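Local coordinates for uncharacterized protein (PDB 4XE7), which is probably a ParM-type bacterial actin that binds nucleotide, assembles into filaments and moves plasmid DNA apart, at residues A[233-238]-A[242-247]; A[260-265]-A[349-354]; A[357-362]-A[388-393]. All blocks are in the same frame, centred on the assembly; numbering follows the deposited sequence.

Contact 1 is the buried core of the three: a β-hairpin with a regular ladder of backbone hydrogen bonds and 445 Å² of mutually covered surface. Contacts 2 and 3 are smaller, 168 and 134 Å², only partly buried, and rely on van der Waals packing. Both draw on helix 337-362, which contact 2 joins to the loop 260-265 and contact 3 to the edge strand 390-391. Contact 1 meets each of them: its Ser242 links to both segments of contact 2, while the Phe358 ring from 357-362 packs on Asn235 and Asn244. Contacts 1 and 3 belong to the same sheet, at its middle and one outer strand respectively.

Contact 1. Residues A[233-238]-A[242-247]; sequences AINDLG and SDNAFF
Ile234 O receives the amide of Ala245 (N to O 2.9 Å) and also lies 2.7 Å from water 1. That water is placed to donate to Asp243 OD2 as well, at 2.8 Å, though it has more acceptors around it than protons to give. Three further backbone bonds complete the ladder: Ile234 N to Ala245 O, and Asp236 and Asp243 bonded both ways. This pattern is that of a regular antiparallel hairpin.

The Asn235-Asn244 pair, non-hydrogen-bonded in the backbone, is joined through its side chains. Asn244 ND2 gives a nearly straight bond (177°) to Asn235 OD1 at 2.6 Å, with the acceptor in the plane of the donating amide, although the two amides are turned 60° apart. In Asn235, chi1 (-55°) sets CG beside the backbone N, and together with chi2 it puts OD1 within bonding distance of Asn244 ND2. On the other face, Ile234 CD1 comes within 3.7 Å of Phe247 CE2.

The DLG sequence entering the turn is consistent with a phosphate-binding hairpin of actin-like ATPases. Strand 251-260 flanks the hairpin beside 242-248 and strand 366-370 beside 232-237, while helix 337-362 covers the face bearing Asn235 and Leu237.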
# COMPACT_ATOMS: atom_id res chain seq x y z
N ALA A 233 -15.52 -5.94 11.99
CA ALA A 233 -14.73 -4.81 12.43
C ALA A 233 -13.37 -4.93 11.74
O ALA A 233 -12.73 -5.99 11.79
CB ALA A 233 -14.59 -4.78 13.96
N ILE A 234 -12.95 -3.88 11.07
CA ILE A 234 -11.60 -3.85 10.52
C ILE A 234 -10.79 -2.77 11.21
O ILE A 234 -11.06 -1.57 11.09
CB ILE A 234 -11.59 -3.63 9.00
CG1 ILE A 234 -12.46 -4.70 8.31
CG2 ILE A 234 -10.16 -3.74 8.49
CD1 ILE A 234 -12.58 -4.55 6.80
N ASN A 235 -9.79 -3.21 11.96
CA ASN A 235 -8.95 -2.30 12.69
C ASN A 235 -7.60 -2.15 11.99
O ASN A 235 -6.81 -3.09 11.92
CB ASN A 235 -8.79 -2.79 14.13
CG ASN A 235 -10.13 -3.00 14.81
OD1 ASN A 235 -10.69 -2.07 15.40
ND2 ASN A 235 -10.66 -4.23 14.71
N ASP A 236 -7.36 -0.96 11.45
CA ASP A 236 -6.14 -0.65 10.72
C ASP A 236 -5.11 -0.04 11.68
O ASP A 236 -5.25 1.13 12.09
CB ASP A 236 -6.45 0.31 9.56
CG ASP A 236 -5.29 0.45 8.57
OD1 ASP A 236 -5.51 1.06 7.50
OD2 ASP A 236 -4.18 -0.06 8.84
N LEU A 237 -4.09 -0.82 12.04
CA LEU A 237 -3.09 -0.39 13.03
C LEU A 237 -1.87 0.26 12.35
O LEU A 237 -1.07 -0.43 11.71
CB LEU A 237 -2.63 -1.59 13.89
CG LEU A 237 -3.78 -2.48 14.34
CD1 LEU A 237 -3.30 -3.60 15.25
CD2 LEU A 237 -4.82 -1.61 15.05
N GLY A 238 -1.75 1.58 12.48
CA GLY A 238 -0.71 2.32 11.78
C GLY A 238 0.40 2.86 12.67
O GLY A 238 0.46 2.55 13.86
N SER A 242 -4.59 4.50 14.94
CA SER A 242 -5.33 3.27 14.68
C SER A 242 -6.72 3.63 14.20
O SER A 242 -7.37 4.52 14.77
CB SER A 242 -5.40 2.39 15.94
OG SER A 242 -4.11 1.91 16.29
N ASP A 243 -7.18 2.96 13.14
CA ASP A 243 -8.52 3.21 12.60
C ASP A 243 -9.47 2.03 12.90
O ASP A 243 -9.27 0.92 12.40
CB ASP A 243 -8.42 3.47 11.09
CG ASP A 243 -9.74 3.88 10.47
OD1 ASP A 243 -10.13 5.05 10.62
OD2 ASP A 243 -10.37 3.02 9.81
N ASN A 244 -10.48 2.26 13.73
CA ASN A 244 -11.41 1.17 14.06
C ASN A 244 -12.69 1.31 13.25
O ASN A 244 -13.56 2.10 13.60
CB ASN A 244 -11.71 1.16 15.56
CG ASN A 244 -10.46 1.22 16.40
OD1 ASN A 244 -10.09 2.28 16.94
ND2 ASN A 244 -9.77 0.10 16.50
N ALA A 245 -12.78 0.57 12.15
CA ALA A 245 -13.92 0.65 11.25
C ALA A 245 -14.89 -0.50 11.50
O ALA A 245 -14.47 -1.64 11.70
CB ALA A 245 -13.45 0.64 9.78
N PHE A 246 -16.19 -0.20 11.49
CA PHE A 246 -17.19 -1.24 11.63
C PHE A 246 -18.13 -1.26 10.44
O PHE A 246 -18.74 -0.24 10.09
CB PHE A 246 -17.96 -1.07 12.93
CG PHE A 246 -19.04 -2.09 13.15
CD1 PHE A 246 -18.78 -3.44 13.02
CD2 PHE A 246 -20.31 -1.69 13.53
CE1 PHE A 246 -19.76 -4.37 13.24
CE2 PHE A 246 -21.31 -2.62 13.75
CZ PHE A 246 -21.03 -3.97 13.61
N PHE A 247 -18.24 -2.42 9.81
CA PHE A 247 -19.08 -2.58 8.62
C PHE A 247 -20.23 -3.53 8.91
O PHE A 247 -20.02 -4.67 9.35
CB PHE A 247 -18.26 -3.10 7.44
CG PHE A 247 -17.13 -2.20 7.03
CD1 PHE A 247 -17.33 -1.17 6.11
CD2 PHE A 247 -15.85 -2.39 7.54
CE1 PHE A 247 -16.28 -0.35 5.72
CE2 PHE A 247 -14.79 -1.57 7.16
CZ PHE A 247 -15.01 -0.55 6.24
O HOH W 1 -10.06 0.23 9.36

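Contact 2. Residues A[260-265]-A[349-354]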
# COMPACT_ATOMS: atom_id res chain seq x y z
N THR A 260 -8.06 6.60 16.56
CA THR A 260 -7.34 7.09 17.73
C THR A 260 -5.87 7.37 17.45
O THR A 260 -5.36 7.09 16.36
CB THR A 260 -7.42 6.10 18.92
OG1 THR A 260 -6.55 4.98 18.69
CG2 THR A 260 -8.85 5.61 19.13
N ASP A 261 -5.18 7.90 18.46
CA ASP A 261 -3.76 8.20 18.35
C ASP A 261 -2.89 7.03 18.84
O ASP A 261 -1.71 7.22 19.13
CB ASP A 261 -3.41 9.47 19.14
CG ASP A 261 -4.07 10.71 18.57
OD1 ASP A 261 -4.33 10.71 17.35
OD2 ASP A 261 -4.33 11.67 19.32
N LEU A 262 -3.46 5.84 18.94
CA LEU A 262 -2.69 4.66 19.33
C LEU A 262 -1.86 4.14 18.15
O LEU A 262 -2.38 3.44 17.27
CB LEU A 262 -3.61 3.56 19.88
CG LEU A 262 -2.92 2.29 20.41
CD1 LEU A 262 -1.86 2.61 21.48
CD2 LEU A 262 -3.93 1.29 20.97
N GLY A 263 -0.57 4.49 18.12
CA GLY A 263 0.31 4.17 17.01
C GLY A 263 1.50 3.34 17.48
O GLY A 263 1.67 3.16 18.68
N THR A 264 2.30 2.83 16.55
CA THR A 264 3.55 2.16 16.94
C THR A 264 4.71 3.13 17.24
O THR A 264 5.69 2.75 17.90
CB THR A 264 4.04 1.20 15.84
OG1 THR A 264 4.16 1.92 14.61
CG2 THR A 264 3.08 0.01 15.69
N ASN A 265 4.58 4.37 16.75
CA ASN A 265 5.65 5.36 16.83
C ASN A 265 6.27 5.48 18.22
O ASN A 265 7.48 5.29 18.39
CB ASN A 265 5.15 6.75 16.38
CG ASN A 265 5.08 6.89 14.87
OD1 ASN A 265 5.65 6.08 14.13
ND2 ASN A 265 4.41 7.94 14.40
N GLU A 349 -0.47 -5.32 24.23
CA GLU A 349 -1.38 -5.24 25.36
C GLU A 349 -2.26 -3.98 25.27
O GLU A 349 -3.48 -4.03 25.49
CB GLU A 349 -0.57 -5.26 26.67
CG GLU A 349 -1.40 -5.35 27.94
CD GLU A 349 -2.41 -6.48 27.90
OE1 GLU A 349 -2.00 -7.66 27.79
OE2 GLU A 349 -3.63 -6.20 27.97
N ASP A 350 -1.67 -2.85 24.90
CA ASP A 350 -2.47 -1.64 24.73
C ASP A 350 -3.45 -1.77 23.57
O ASP A 350 -4.61 -1.34 23.67
CB ASP A 350 -1.56 -0.43 24.53
CG ASP A 350 -0.84 -0.05 25.81
OD1 ASP A 350 -1.36 -0.40 26.90
OD2 ASP A 350 0.24 0.59 25.73
N GLN A 351 -3.01 -2.38 22.48
CA GLN A 351 -3.94 -2.67 21.40
C GLN A 351 -5.01 -3.66 21.82
O GLN A 351 -6.17 -3.55 21.41
CB GLN A 351 -3.18 -3.19 20.18
CG GLN A 351 -2.51 -2.05 19.35
CD GLN A 351 -3.54 -1.18 18.60
OE1 GLN A 351 -4.74 -1.42 18.67
NE2 GLN A 351 -3.07 -0.18 17.88
N LYS A 352 -4.63 -4.65 22.64
CA LYS A 352 -5.61 -5.64 23.10
C LYS A 352 -6.79 -4.97 23.79
O LYS A 352 -7.95 -5.24 23.47
CB LYS A 352 -4.96 -6.64 24.06
CG LYS A 352 -5.95 -7.72 24.51
CD LYS A 352 -5.70 -8.21 25.93
CE LYS A 352 -6.61 -9.38 26.30
NZ LYS A 352 -5.97 -10.71 26.17
N ALA A 353 -6.49 -4.09 24.74
CA ALA A 353 -7.53 -3.37 25.46
C ALA A 353 -8.42 -2.57 24.50
O ALA A 353 -9.64 -2.54 24.66
CB ALA A 353 -6.90 -2.44 26.50
N SER A 354 -7.81 -1.94 23.50
CA SER A 354 -8.55 -1.16 22.52
C SER A 354 -9.46 -2.03 21.62
O SER A 354 -10.65 -1.71 21.39
CB SER A 354 -7.56 -0.38 21.64
OG SER A 354 -8.20 0.15 20.49
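The side chains of Leu262 and Gln351 pass alongside one another, running oppositely, with the leucine's CD2 methyl over a face of the glutamine amide. The evidence is the near-equal spacing: Leu262 CD2 is 3.4 Å from Gln351 CD, 3.5 Å from NE2 and 3.6 Å from OE1, so the methyl stands above the flat group and not at its rim. Leu262 CG also lies 3.5 Å from Gln351 NE2.

Two torsions set this up. The glutamine chain bends at chi2 (-71°), swinging an amide that starts from the flank of the helix across to the loop. In Leu262, CB points toward the helix, and chi1 (-177°) places CG opposite the backbone N, bringing CD2 onto the helix. The same CD2 settles 3.8 Å from Asp350 O and 4.1 Å from Ser354 CB, one turn apart on the same side of the helix.

The amide's polar end is held by the hairpin: Gln351 NE2 bonds to Ser242 OG, which also bonds to Leu262 O, and this probably fixes the amide's rotation beneath the methyl. Thr260 OG1 accepts from Leu262 N at 3.2 Å, an ST turn that shapes the loop just before the leucine.

The loop runs from strand 251-260 into helix 265-279 and packs here against helix 337-362; close by, those two helices are tied by the hydrogen bond of Asp350 OD2 with Tyr267 OH.

Contact 3. Residues A[357-362]-A[388-393]; sequences KFWFKT and DGFILP
Trp359 swings its indole out from the helix with CG roughly opposite the backbone N (chi1 -156°) and the ring turned by a chi2 of only -12°, which brings the six-membered ring up against Asp388, Gly389 and Phe390. Asp388 O meets that ring at its edge, near the ring plane, 3.3 Å from Trp359 CZ2. Trp359 CH2 also lies 3.5 Å from Phe390 N and 3.8 Å from Phe390 CB. The phenyl ring extends past the indole, which therefore packs mainly on Phe390 CB, and Trp359 CZ3 approaches the phenyl at its edge.

Strand 390-391 is the outermost strand of a five-stranded sheet ordered 3-2-1-4-5, the arrangement of the RNase H-like domains from which actin-like proteins are built. Its neighbour, the parallel strand 366-370, follows directly after helix 337-362, whose last turns carry Trp359. Gly389, at a positive phi (100°) that suits glycine, leads into the strand, and Trp359 CZ2 packs close to its backbone, 3.7 Å from Gly389 C.

On the five-membered ring of the indole, Trp359 NE1 donates to Ala364 O, just ahead of strand 366-370, which probably helps fix the indole's rotation.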
# COMPACT_ATOMS: atom_id res chain seq x y z
N LYS A 357 -12.39 -3.73 23.55
CA LYS A 357 -13.44 -2.75 23.78
C LYS A 357 -14.26 -2.46 22.49
O LYS A 357 -15.48 -2.36 22.54
CB LYS A 357 -12.81 -1.47 24.35
CG LYS A 357 -13.74 -0.30 24.48
CD LYS A 357 -13.05 0.88 25.17
CE LYS A 357 -12.55 0.50 26.56
NZ LYS A 357 -13.64 0.65 27.57
N PHE A 358 -13.58 -2.35 21.35
CA PHE A 358 -14.27 -2.08 20.11
C PHE A 358 -15.14 -3.26 19.72
O PHE A 358 -16.19 -3.09 19.13
CB PHE A 358 -13.30 -1.77 18.97
CG PHE A 358 -13.96 -1.18 17.75
CD1 PHE A 358 -14.64 0.03 17.84
CD2 PHE A 358 -13.91 -1.82 16.51
CE1 PHE A 358 -15.24 0.59 16.72
CE2 PHE A 358 -14.50 -1.25 15.38
CZ PHE A 358 -15.18 -0.04 15.50
N TRP A 359 -14.65 -4.47 20.01
CA TRP A 359 -15.41 -5.67 19.72
C TRP A 359 -16.73 -5.66 20.49
O TRP A 359 -17.77 -5.98 19.92
CB TRP A 359 -14.58 -6.90 20.08
CG TRP A 359 -14.93 -8.16 19.36
CD1 TRP A 359 -16.03 -8.41 18.58
CD2 TRP A 359 -14.14 -9.35 19.33
NE1 TRP A 359 -15.99 -9.69 18.09
CE2 TRP A 359 -14.83 -10.29 18.54
CE3 TRP A 359 -12.92 -9.71 19.90
CZ2 TRP A 359 -14.33 -11.57 18.29
CZ3 TRP A 359 -12.43 -10.99 19.68
CH2 TRP A 359 -13.13 -11.90 18.87
N PHE A 360 -16.71 -5.28 21.77
CA PHE A 360 -17.93 -5.27 22.56
C PHE A 360 -18.82 -4.09 22.16
O PHE A 360 -20.04 -4.22 22.17
CB PHE A 360 -17.63 -5.20 24.06
CG PHE A 360 -17.02 -6.44 24.60
CD1 PHE A 360 -17.73 -7.62 24.63
CD2 PHE A 360 -15.70 -6.43 25.06
CE1 PHE A 360 -17.16 -8.77 25.11
CE2 PHE A 360 -15.12 -7.56 25.54
CZ PHE A 360 -15.85 -8.75 25.58
N LYS A 361 -18.23 -2.96 21.81
CA LYS A 361 -19.06 -1.82 21.41
C LYS A 361 -19.83 -2.08 20.11
O LYS A 361 -20.98 -1.66 19.97
CB LYS A 361 -18.20 -0.57 21.27
CG LYS A 361 -17.85 0.03 22.64
CD LYS A 361 -17.22 1.41 22.51
CE LYS A 361 -17.03 2.05 23.87
NZ LYS A 361 -16.46 3.42 23.72
N THR A 362 -19.22 -2.82 19.19
CA THR A 362 -19.85 -3.12 17.92
C THR A 362 -20.60 -4.46 17.91
O THR A 362 -21.52 -4.67 17.11
CB THR A 362 -18.82 -3.18 16.78
OG1 THR A 362 -17.89 -4.24 17.05
CG2 THR A 362 -18.06 -1.84 16.66
N ASP A 388 -12.68 -16.57 19.41
CA ASP A 388 -13.34 -16.95 18.17
C ASP A 388 -13.95 -15.71 17.49
O ASP A 388 -14.59 -14.87 18.13
CB ASP A 388 -14.40 -18.03 18.40
CG ASP A 388 -15.55 -17.55 19.24
OD1 ASP A 388 -15.29 -16.94 20.29
OD2 ASP A 388 -16.72 -17.79 18.84
N GLY A 389 -13.70 -15.57 16.20
CA GLY A 389 -14.14 -14.39 15.49
C GLY A 389 -13.01 -13.38 15.29
O GLY A 389 -13.16 -12.46 14.49
N PHE A 390 -11.89 -13.55 16.00
CA PHE A 390 -10.73 -12.68 15.82
C PHE A 390 -9.84 -13.16 14.67
O PHE A 390 -9.41 -14.31 14.64
CB PHE A 390 -9.88 -12.58 17.09
CG PHE A 390 -8.75 -11.60 16.98
CD1 PHE A 390 -7.49 -12.01 16.52
CD2 PHE A 390 -8.93 -10.27 17.34
CE1 PHE A 390 -6.44 -11.09 16.41
CE2 PHE A 390 -7.88 -9.35 17.24
CZ PHE A 390 -6.64 -9.77 16.77
N ILE A 391 -9.57 -12.25 13.75
CA ILE A 391 -8.82 -12.61 12.55
C ILE A 391 -7.53 -11.82 12.43
O ILE A 391 -7.54 -10.59 12.35
CB ILE A 391 -9.66 -12.38 11.28
CG1 ILE A 391 -11.00 -13.13 11.36
CG2 ILE A 391 -8.88 -12.78 10.05
CD1 ILE A 391 -10.85 -14.61 11.63
N LEU A 392 -6.42 -12.53 12.42
CA LEU A 392 -5.13 -11.95 12.09
C LEU A 392 -4.76 -12.60 10.77
O LEU A 392 -4.37 -13.76 10.75
CB LEU A 392 -4.09 -12.23 13.18
CG LEU A 392 -2.87 -11.31 13.33
CD1 LEU A 392 -2.09 -11.67 14.60
CD2 LEU A 392 -1.98 -11.40 12.11
N PRO A 393 -4.93 -11.87 9.65
CA PRO A 393 -4.82 -12.45 8.31
C PRO A 393 -3.45 -13.07 8.06
O PRO A 393 -2.43 -12.47 8.43
CB PRO A 393 -5.04 -11.24 7.36
CG PRO A 393 -5.71 -10.18 8.21
CD PRO A 393 -5.18 -10.42 9.63